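Local atomic coordinates of phosphoribulokinase 1 (PDB entry 1A7J), a protein that transfers a phosphate from ATP to D-ribulose 5-phosphate, giving the D-ribulose 1,5-bisphosphate of the Calvin cycle. Residues 3-11 with 84-92; 24-34 with 269-280. All coordinates share one frame; numbering follows the deposited sequence.

How the contacts relate
Strand 7-11 ties the two contacts together, because its alternating side chains serve opposite faces of the central sheet. In contact 1, I7 and S9 meet the helix of segment 84-92; I8 and V10 point the other way, into the helix pair of contact 2. There I8 CD1 lies 3.6 Å from I280 CG1 and V10 CG2 lies 3.7 Å from F25 CE2, although the contact centres are about 18 Å apart. Between strand 7-11 and helix 21-32 runs the predicted ATP-binding loop. The S9 side chain stands about 9 Å from G12 at its start, and the side chain of T24 about 5 Å from that of T20 at its end.

Contact 1: residues 3-11 with 84-92; sequences KKHPIISVT and FREYGETGQ
H5 tucks its imidazole against the C-terminal end of helix 77-90, with an edge turned to the face of Y87. This T-shaped (edge-to-face) pair has ring planes at 84° and centroids 5.8 Å apart, and sits just ahead of the central parallel strand of the P-loop NTPase fold. CG of H5 lies beside its own backbone N (chi1 -73°), which brings ND1 to the helix end. There it gives a weak, strongly bent hydrogen bond of 2.7 Å to G88 O. G91 N lies over one imidazole face, toward its rim; with positive phi, G91 turns the chain out of the helix, and a side chain on it would press on H5 CD2. The backbone oxygen of H5 meets the edge of the Y87 ring, at 3.2 Å from Y87 CD2. Further along, I7 uses all its branches. CG2 makes a CH-pi contact over the face of F84, 16° off the ring normal, CG1 lies 3.8 Å from Y87 CD2, and CD1 reaches the backbone oxygen of F84. Both aromatic residues also touch L128 of the neighbouring strand. S9 OG, hydrogen-bonded to G135 O, stands at the F84 ring edge, 4.3 Å from F84 CE2.

Contact 2: residues 24-34 with 269-280; sequences TFDQIFRREGV and DLAMQLILTPLI
I280 enters the groove between F25, F29 and V34 with both branches of its side chain. Its CB, directed toward helix 21-32, is where the side chain forks. CG2, anti to the backbone N, comes to the edge of the F29 ring, 3.8 Å from F29 CE1, and also lies 4.2 Å from V34 CG2. CG1, held beside the backbone N (chi1 -71°), leans on I8 of strand 7-11. CD1 at the tip meets the F25 ring edge-on, 3.5 Å from F25 CE1. F25 rests further along on M272 CE and on L276, whose CD2 approaches F25 CZ to 3.9 Å. In this P-loop kinase, helix 21-32 follows the predicted ATP-binding loop and packs on helix 268-284 near the C-terminus, the short segments crossing at -42° with axes 9.9 Å apart. Knobs-into-holes packing marks the middle: I28 sits among Q273, L276, T277 and I280, while Q273 sits among T24, Q27, I28 and R31. T277 OG1 gives a 2.7 Å hydrogen bond to Q273 O from 39° above the carbonyl plane; the same oxygen also accepts T277 N. This OG1 packs on I28 as well, and CG2 lies alongside the E32 carboxylate. An alanine at T277 removes OG1 and CG2, which would probably cost Q273 O one of its two donors and open a gap beside I28 CG1. Towards the N-terminal end of both segments the packing turns polar: Q27 NE2 makes a weak 3.4 Å hydrogen bond to D269 OD1, the amide and carboxylate planes only slightly inclined to each other. Next to it T24 keeps an apolar contact, CG2 3.7 Å from M272 CB.

Contact 1: residues 3-11 with 84-92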
loop_
_atom_site.group_PDB
_atom_site.type_symbol
_atom_site.label_atom_id
_atom_site.label_comp_id
_atom_site.label_asym_id
_atom_site.label_seq_id
_atom_site.Cartn_x
_atom_site.Cartn_y
_atom_site.Cartn_z
ATOM N N LYS A 3 20.749 0.489 -4.333
ATOM C CA LYS A 3 21.852 0.055 -3.480
ATOM C C LYS A 3 22.374 1.224 -2.670
ATOM O O LYS A 3 22.532 1.108 -1.461
ATOM C CB LYS A 3 22.991 -0.513 -4.339
ATOM C CG LYS A 3 24.046 -1.247 -3.553
ATOM C CD LYS A 3 23.773 -2.736 -3.539
ATOM C CE LYS A 3 24.112 -3.364 -4.882
ATOM N NZ LYS A 3 25.573 -3.217 -5.186
ATOM N N LYS A 4 22.439 2.389 -3.311
ATOM C CA LYS A 4 22.986 3.597 -2.694
ATOM C C LYS A 4 21.936 4.679 -2.405
ATOM O O LYS A 4 22.255 5.770 -1.922
ATOM C CB LYS A 4 24.096 4.162 -3.564
ATOM N N HIS A 5 20.677 4.349 -2.657
ATOM C CA HIS A 5 19.572 5.239 -2.354
ATOM C C HIS A 5 18.326 4.387 -2.205
ATOM O O HIS A 5 17.400 4.499 -3.011
ATOM C CB HIS A 5 19.342 6.219 -3.498
ATOM C CG HIS A 5 20.380 7.286 -3.612
ATOM N ND1 HIS A 5 21.379 7.248 -4.560
ATOM C CD2 HIS A 5 20.540 8.449 -2.943
ATOM C CE1 HIS A 5 22.109 8.341 -4.470
ATOM N NE2 HIS A 5 21.619 9.087 -3.496
ATOM N N PRO A 6 18.309 3.457 -1.236
ATOM C CA PRO A 6 17.224 2.472 -1.225
ATOM C C PRO A 6 15.799 3.064 -1.172
ATOM O O PRO A 6 15.554 4.119 -0.569
ATOM C CB PRO A 6 17.554 1.604 -0.015
ATOM C CG PRO A 6 18.299 2.513 0.897
ATOM C CD PRO A 6 19.093 3.424 0.017
ATOM N N ILE A 7 14.932 2.483 -1.994
ATOM C CA ILE A 7 13.509 2.774 -1.950
ATOM C C ILE A 7 12.779 1.571 -1.353
ATOM O O ILE A 7 12.982 0.450 -1.800
ATOM C CB ILE A 7 12.966 3.031 -3.350
ATOM C CG1 ILE A 7 13.980 3.810 -4.164
ATOM C CG2 ILE A 7 11.734 3.863 -3.275
ATOM C CD1 ILE A 7 13.667 3.821 -5.634
ATOM N N ILE A 8 12.019 1.809 -0.280
ATOM C CA ILE A 8 11.106 0.831 0.343
ATOM C C ILE A 8 9.673 1.079 -0.123
ATOM O O ILE A 8 9.187 2.207 -0.069
ATOM C CB ILE A 8 11.128 0.963 1.880
ATOM C CG1 ILE A 8 12.500 0.551 2.403
ATOM C CG2 ILE A 8 10.025 0.086 2.514
ATOM C CD1 ILE A 8 12.700 0.904 3.824
ATOM N N SER A 9 8.958 0.010 -0.454
ATOM C CA SER A 9 7.682 0.123 -1.157
ATOM C C SER A 9 6.630 -0.816 -0.586
ATOM O O SER A 9 6.714 -2.031 -0.777
ATOM C CB SER A 9 7.899 -0.188 -2.637
ATOM O OG SER A 9 6.717 -0.025 -3.396
ATOM N N VAL A 10 5.637 -0.231 0.093
ATOM C CA VAL A 10 4.476 -0.926 0.658
ATOM C C VAL A 10 3.271 -0.803 -0.281
ATOM O O VAL A 10 2.837 0.296 -0.608
ATOM C CB VAL A 10 4.096 -0.296 2.014
ATOM C CG1 VAL A 10 2.956 -1.044 2.642
ATOM C CG2 VAL A 10 5.302 -0.255 2.947
ATOM N N THR A 11 2.754 -1.922 -0.764
ATOM C CA THR A 11 1.632 -1.864 -1.694
ATOM C C THR A 11 0.440 -2.648 -1.164
ATOM O O THR A 11 0.609 -3.559 -0.350
ATOM C CB THR A 11 2.010 -2.405 -3.061
ATOM O OG1 THR A 11 0.920 -2.227 -3.960
ATOM C CG2 THR A 11 2.271 -3.865 -2.977
ATOM N N PHE A 84 10.896 7.018 -8.965
ATOM C CA PHE A 84 11.607 5.905 -8.367
ATOM C C PHE A 84 12.959 5.731 -9.046
ATOM O O PHE A 84 13.969 5.537 -8.374
ATOM C CB PHE A 84 10.788 4.631 -8.511
ATOM C CG PHE A 84 9.812 4.406 -7.397
ATOM C CD1 PHE A 84 9.453 5.440 -6.549
ATOM C CD2 PHE A 84 9.350 3.125 -7.121
ATOM C CE1 PHE A 84 8.671 5.194 -5.424
ATOM C CE2 PHE A 84 8.567 2.877 -6.012
ATOM C CZ PHE A 84 8.233 3.907 -5.155
ATOM N N ARG A 85 12.972 5.860 -10.375
ATOM C CA ARG A 85 14.197 5.933 -11.192
ATOM C C ARG A 85 15.162 7.022 -10.702
ATOM O O ARG A 85 16.360 6.791 -10.558
ATOM C CB ARG A 85 13.824 6.228 -12.653
ATOM C CG ARG A 85 14.573 5.431 -13.709
ATOM C CD ARG A 85 13.614 4.901 -14.780
ATOM N NE ARG A 85 13.691 5.633 -16.044
ATOM C CZ ARG A 85 12.727 6.418 -16.529
ATOM N NH1 ARG A 85 11.786 6.900 -15.728
ATOM N NH2 ARG A 85 12.798 6.858 -17.781
ATOM N N GLU A 86 14.618 8.204 -10.432
ATOM C CA GLU A 86 15.406 9.375 -10.064
ATOM C C GLU A 86 15.961 9.301 -8.653
ATOM O O GLU A 86 17.085 9.722 -8.405
ATOM C CB GLU A 86 14.564 10.637 -10.203
ATOM C CG GLU A 86 15.322 11.823 -10.702
ATOM C CD GLU A 86 14.468 12.711 -11.560
ATOM O OE1 GLU A 86 14.373 12.441 -12.790
ATOM O OE2 GLU A 86 13.897 13.677 -10.995
ATOM N N TYR A 87 15.170 8.796 -7.713
ATOM C CA TYR A 87 15.672 8.612 -6.362
ATOM C C TYR A 87 16.879 7.694 -6.361
ATOM O O TYR A 87 17.929 8.053 -5.854
ATOM C CB TYR A 87 14.610 8.022 -5.458
ATOM C CG TYR A 87 14.990 8.153 -4.018
ATOM C CD1 TYR A 87 14.774 9.339 -3.346
ATOM C CD2 TYR A 87 15.693 7.148 -3.366
ATOM C CE1 TYR A 87 15.241 9.530 -2.065
ATOM C CE2 TYR A 87 16.170 7.329 -2.078
ATOM C CZ TYR A 87 15.935 8.523 -1.435
ATOM O OH TYR A 87 16.350 8.711 -0.140
ATOM N N GLY A 88 16.739 6.546 -7.006
ATOM C CA GLY A 88 17.816 5.574 -7.050
ATOM C C GLY A 88 19.174 6.167 -7.363
ATOM O O GLY A 88 20.108 6.029 -6.582
ATOM N N GLU A 89 19.223 7.007 -8.385
ATOM C CA GLU A 89 20.486 7.403 -8.978
ATOM C C GLU A 89 21.093 8.679 -8.390
ATOM O O GLU A 89 22.307 8.760 -8.199
ATOM C CB GLU A 89 20.313 7.518 -10.500
ATOM C CG GLU A 89 20.337 6.144 -11.214
ATOM C CD GLU A 89 19.553 6.093 -12.535
ATOM O OE1 GLU A 89 18.978 7.136 -12.940
ATOM O OE2 GLU A 89 19.515 5.003 -13.163
ATOM N N THR A 90 20.235 9.591 -7.945
ATOM C CA THR A 90 20.637 10.958 -7.610
ATOM C C THR A 90 20.059 11.417 -6.269
ATOM O O THR A 90 20.465 12.457 -5.731
ATOM C CB THR A 90 20.120 11.939 -8.655
ATOM O OG1 THR A 90 18.767 12.284 -8.337
ATOM C CG2 THR A 90 20.148 11.317 -10.047
ATOM N N GLY A 91 18.924 10.818 -5.912
ATOM C CA GLY A 91 18.259 11.136 -4.662
ATOM C C GLY A 91 17.382 12.364 -4.749
ATOM O O GLY A 91 17.127 13.014 -3.733
ATOM N N GLN A 92 17.014 12.762 -5.966
ATOM C CA GLN A 92 15.967 13.768 -6.122
ATOM C C GLN A 92 14.703 13.213 -6.760
ATOM O O GLN A 92 14.670 12.060 -7.210
ATOM C CB GLN A 92 16.451 14.997 -6.913
ATOM C CG GLN A 92 17.786 14.870 -7.608
ATOM C CD GLN A 92 17.687 14.935 -9.130
ATOM O OE1 GLN A 92 16.595 14.972 -9.702
ATOM N NE2 GLN A 92 18.841 14.912 -9.794
#

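Contact 2: residues 24-34 with 269-280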
loop_
_atom_site.group_PDB
_atom_site.type_symbol
_atom_site.label_atom_id
_atom_site.label_comp_id
_atom_site.label_asym_id
_atom_site.label_seq_id
_atom_site.Cartn_x
_atom_site.Cartn_y
_atom_site.Cartn_z
ATOM N N THR A 24 4.454 2.919 12.062
ATOM C CA THR A 24 5.419 1.864 12.308
ATOM C C THR A 24 6.768 2.143 11.650
ATOM O O THR A 24 7.814 2.075 12.303
ATOM C CB THR A 24 4.896 0.526 11.801
ATOM O OG1 THR A 24 3.573 0.302 12.308
ATOM C CG2 THR A 24 5.794 -0.578 12.274
ATOM N N PHE A 25 6.768 2.479 10.367
ATOM C CA PHE A 25 8.030 2.813 9.716
ATOM C C PHE A 25 8.661 4.064 10.323
ATOM O O PHE A 25 9.825 4.051 10.710
ATOM C CB PHE A 25 7.816 2.957 8.218
ATOM C CG PHE A 25 7.794 1.647 7.494
ATOM C CD1 PHE A 25 8.972 0.999 7.182
ATOM C CD2 PHE A 25 6.586 1.049 7.132
ATOM C CE1 PHE A 25 8.949 -0.217 6.510
ATOM C CE2 PHE A 25 6.558 -0.169 6.460
ATOM C CZ PHE A 25 7.740 -0.799 6.149
ATOM N N ASP A 26 7.831 5.066 10.584
ATOM C CA ASP A 26 8.277 6.267 11.285
ATOM C C ASP A 26 9.038 5.865 12.548
ATOM O O ASP A 26 10.223 6.154 12.673
ATOM C CB ASP A 26 7.076 7.155 11.662
ATOM C CG ASP A 26 6.490 7.915 10.466
ATOM O OD1 ASP A 26 7.193 8.044 9.440
ATOM O OD2 ASP A 26 5.342 8.419 10.564
ATOM N N GLN A 27 8.392 5.033 13.370
ATOM C CA GLN A 27 8.955 4.494 14.618
ATOM C C GLN A 27 10.325 3.848 14.408
ATOM O O GLN A 27 11.151 3.821 15.312
ATOM C CB GLN A 27 8.003 3.449 15.227
ATOM C CG GLN A 27 6.941 4.001 16.178
ATOM C CD GLN A 27 5.886 2.957 16.578
ATOM O OE1 GLN A 27 6.058 2.211 17.544
ATOM N NE2 GLN A 27 4.771 2.949 15.866
ATOM N N ILE A 28 10.550 3.295 13.225
ATOM C CA ILE A 28 11.799 2.613 12.949
ATOM C C ILE A 28 12.855 3.567 12.389
ATOM O O ILE A 28 13.997 3.544 12.831
ATOM C CB ILE A 28 11.566 1.429 11.991
ATOM C CG1 ILE A 28 10.645 0.413 12.645
ATOM C CG2 ILE A 28 12.856 0.731 11.670
ATOM C CD1 ILE A 28 9.903 -0.362 11.632
ATOM N N PHE A 29 12.477 4.429 11.450
ATOM C CA PHE A 29 13.397 5.430 10.928
ATOM C C PHE A 29 13.837 6.390 12.033
ATOM O O PHE A 29 14.886 7.010 11.943
ATOM C CB PHE A 29 12.744 6.241 9.818
ATOM C CG PHE A 29 12.191 5.418 8.709
ATOM C CD1 PHE A 29 12.762 4.207 8.375
ATOM C CD2 PHE A 29 11.117 5.887 7.966
ATOM C CE1 PHE A 29 12.269 3.476 7.305
ATOM C CE2 PHE A 29 10.617 5.176 6.916
ATOM C CZ PHE A 29 11.194 3.962 6.577
ATOM N N ARG A 30 12.984 6.584 13.028
ATOM C CA ARG A 30 13.317 7.430 14.168
ATOM C C ARG A 30 14.218 6.650 15.122
ATOM O O ARG A 30 15.238 7.156 15.598
ATOM C CB ARG A 30 12.044 7.851 14.888
ATOM C CG ARG A 30 12.284 8.639 16.156
ATOM C CD ARG A 30 11.179 8.371 17.158
ATOM N NE ARG A 30 11.700 7.732 18.363
ATOM C CZ ARG A 30 11.435 6.480 18.723
ATOM N NH1 ARG A 30 10.554 5.766 18.035
ATOM N NH2 ARG A 30 12.036 5.954 19.789
ATOM N N ARG A 31 13.859 5.387 15.329
ATOM C CA ARG A 31 14.617 4.457 16.150
ATOM C C ARG A 31 16.014 4.250 15.591
ATOM O O ARG A 31 16.926 3.936 16.337
ATOM C CB ARG A 31 13.884 3.119 16.190
ATOM C CG ARG A 31 14.148 2.275 17.412
ATOM C CD ARG A 31 12.859 1.628 17.885
ATOM N NE ARG A 31 11.936 2.617 18.441
ATOM C CZ ARG A 31 10.767 2.321 19.001
ATOM N NH1 ARG A 31 10.274 1.093 18.899
ATOM N NH2 ARG A 31 10.050 3.273 19.590
ATOM N N GLU A 32 16.176 4.368 14.274
ATOM C CA GLU A 32 17.446 4.029 13.646
ATOM C C GLU A 32 18.175 5.209 12.996
ATOM O O GLU A 32 19.248 5.032 12.429
ATOM C CB GLU A 32 17.256 2.903 12.617
ATOM C CG GLU A 32 16.304 1.765 13.038
ATOM C CD GLU A 32 16.822 0.879 14.183
ATOM O OE1 GLU A 32 17.933 0.318 14.071
ATOM O OE2 GLU A 32 16.069 0.663 15.162
ATOM N N GLY A 33 17.602 6.405 13.065
ATOM C CA GLY A 33 18.273 7.579 12.524
ATOM C C GLY A 33 18.154 7.742 11.015
ATOM O O GLY A 33 18.800 8.606 10.420
ATOM N N VAL A 34 17.294 6.933 10.406
ATOM C CA VAL A 34 17.044 6.965 8.968
ATOM C C VAL A 34 16.247 8.211 8.584
ATOM O O VAL A 34 15.047 8.298 8.869
ATOM C CB VAL A 34 16.258 5.697 8.537
ATOM C CG1 VAL A 34 15.852 5.772 7.088
ATOM C CG2 VAL A 34 17.107 4.463 8.794
ATOM N N ASP A 269 1.867 -4.219 14.567
ATOM C CA ASP A 269 2.863 -3.200 14.856
ATOM C C ASP A 269 4.162 -3.779 15.444
ATOM O O ASP A 269 5.244 -3.310 15.105
ATOM C CB ASP A 269 2.280 -2.137 15.791
ATOM C CG ASP A 269 3.327 -1.138 16.265
ATOM O OD1 ASP A 269 3.649 -0.206 15.501
ATOM O OD2 ASP A 269 3.841 -1.292 17.400
ATOM N N LEU A 270 4.074 -4.774 16.326
ATOM C CA LEU A 270 5.286 -5.382 16.904
ATOM C C LEU A 270 6.021 -6.367 15.972
ATOM O O LEU A 270 7.252 -6.509 16.050
ATOM C CB LEU A 270 4.941 -6.100 18.212
ATOM C CG LEU A 270 6.076 -6.673 19.061
ATOM C CD1 LEU A 270 7.067 -5.585 19.434
ATOM C CD2 LEU A 270 5.501 -7.268 20.315
ATOM N N ALA A 271 5.260 -7.112 15.170
ATOM C CA ALA A 271 5.816 -8.000 14.157
ATOM C C ALA A 271 6.483 -7.235 13.010
ATOM O O ALA A 271 7.575 -7.581 12.568
ATOM C CB ALA A 271 4.746 -8.878 13.631
ATOM N N MET A 272 5.903 -6.118 12.613
ATOM C CA MET A 272 6.615 -5.228 11.714
ATOM C C MET A 272 7.916 -4.669 12.303
ATOM O O MET A 272 8.959 -4.770 11.685
ATOM C CB MET A 272 5.686 -4.106 11.234
ATOM C CG MET A 272 4.538 -4.652 10.434
ATOM S SD MET A 272 3.564 -3.413 9.647
ATOM C CE MET A 272 4.773 -2.641 8.777
ATOM N N GLN A 273 7.904 -4.197 13.538
ATOM C CA GLN A 273 9.149 -3.758 14.148
ATOM C C GLN A 273 10.167 -4.860 14.229
ATOM O O GLN A 273 11.233 -4.730 13.647
ATOM C CB GLN A 273 8.911 -3.186 15.528
ATOM C CG GLN A 273 8.467 -1.759 15.459
ATOM C CD GLN A 273 8.165 -1.199 16.809
ATOM O OE1 GLN A 273 8.972 -1.321 17.735
ATOM N NE2 GLN A 273 6.989 -0.600 16.951
ATOM N N LEU A 274 9.806 -6.000 14.815
ATOM C CA LEU A 274 10.770 -7.072 14.958
ATOM C C LEU A 274 11.270 -7.521 13.613
ATOM O O LEU A 274 12.372 -8.038 13.506
ATOM C CB LEU A 274 10.170 -8.278 15.642
ATOM C CG LEU A 274 9.745 -8.150 17.086
ATOM C CD1 LEU A 274 9.313 -9.521 17.548
ATOM C CD2 LEU A 274 10.886 -7.627 17.913
ATOM N N ILE A 275 10.410 -7.504 12.612
ATOM C CA ILE A 275 10.799 -8.093 11.344
ATOM C C ILE A 275 11.568 -7.093 10.504
ATOM O O ILE A 275 12.707 -7.359 10.152
ATOM C CB ILE A 275 9.567 -8.652 10.591
ATOM C CG1 ILE A 275 9.119 -9.923 11.290
ATOM C CG2 ILE A 275 9.877 -8.938 9.115
ATOM C CD1 ILE A 275 7.842 -10.375 10.830
ATOM N N LEU A 276 11.088 -5.856 10.465
ATOM C CA LEU A 276 11.544 -4.867 9.496
ATOM C C LEU A 276 12.706 -4.027 9.993
ATOM O O LEU A 276 13.341 -3.293 9.229
ATOM C CB LEU A 276 10.410 -3.923 9.157
ATOM C CG LEU A 276 9.462 -4.112 7.978
ATOM C CD1 LEU A 276 9.561 -5.449 7.291
ATOM C CD2 LEU A 276 8.078 -3.870 8.525
ATOM N N THR A 277 12.851 -3.952 11.300
ATOM C CA THR A 277 13.897 -3.125 11.852
ATOM C C THR A 277 15.286 -3.445 11.268
ATOM O O THR A 277 15.903 -2.556 10.683
ATOM C CB THR A 277 13.874 -3.205 13.371
ATOM O OG1 THR A 277 12.747 -2.470 13.853
ATOM C CG2 THR A 277 15.149 -2.651 13.954
ATOM N N PRO A 278 15.685 -4.752 11.214
ATOM C CA PRO A 278 16.933 -5.210 10.577
ATOM C C PRO A 278 17.078 -5.234 9.042
ATOM O O PRO A 278 18.197 -5.309 8.519
ATOM C CB PRO A 278 17.124 -6.611 11.159
ATOM C CG PRO A 278 15.795 -7.050 11.537
ATOM C CD PRO A 278 15.154 -5.802 12.098
ATOM N N LEU A 279 15.976 -5.307 8.308
ATOM C CA LEU A 279 16.111 -5.200 6.875
ATOM C C LEU A 279 16.396 -3.742 6.518
ATOM O O LEU A 279 17.275 -3.470 5.708
ATOM C CB LEU A 279 14.852 -5.690 6.171
ATOM C CG LEU A 279 14.161 -6.944 6.672
ATOM C CD1 LEU A 279 13.238 -7.436 5.592
ATOM C CD2 LEU A 279 15.169 -8.008 7.021
ATOM N N ILE A 280 15.744 -2.808 7.213
ATOM C CA ILE A 280 15.920 -1.385 6.953
ATOM C C ILE A 280 17.268 -0.926 7.445
ATOM O O ILE A 280 17.810 0.056 6.956
ATOM C CB ILE A 280 14.809 -0.558 7.619
ATOM C CG1 ILE A 280 13.497 -0.801 6.867
ATOM C CG2 ILE A 280 15.143 0.934 7.569
ATOM C CD1 ILE A 280 12.255 -0.362 7.582
#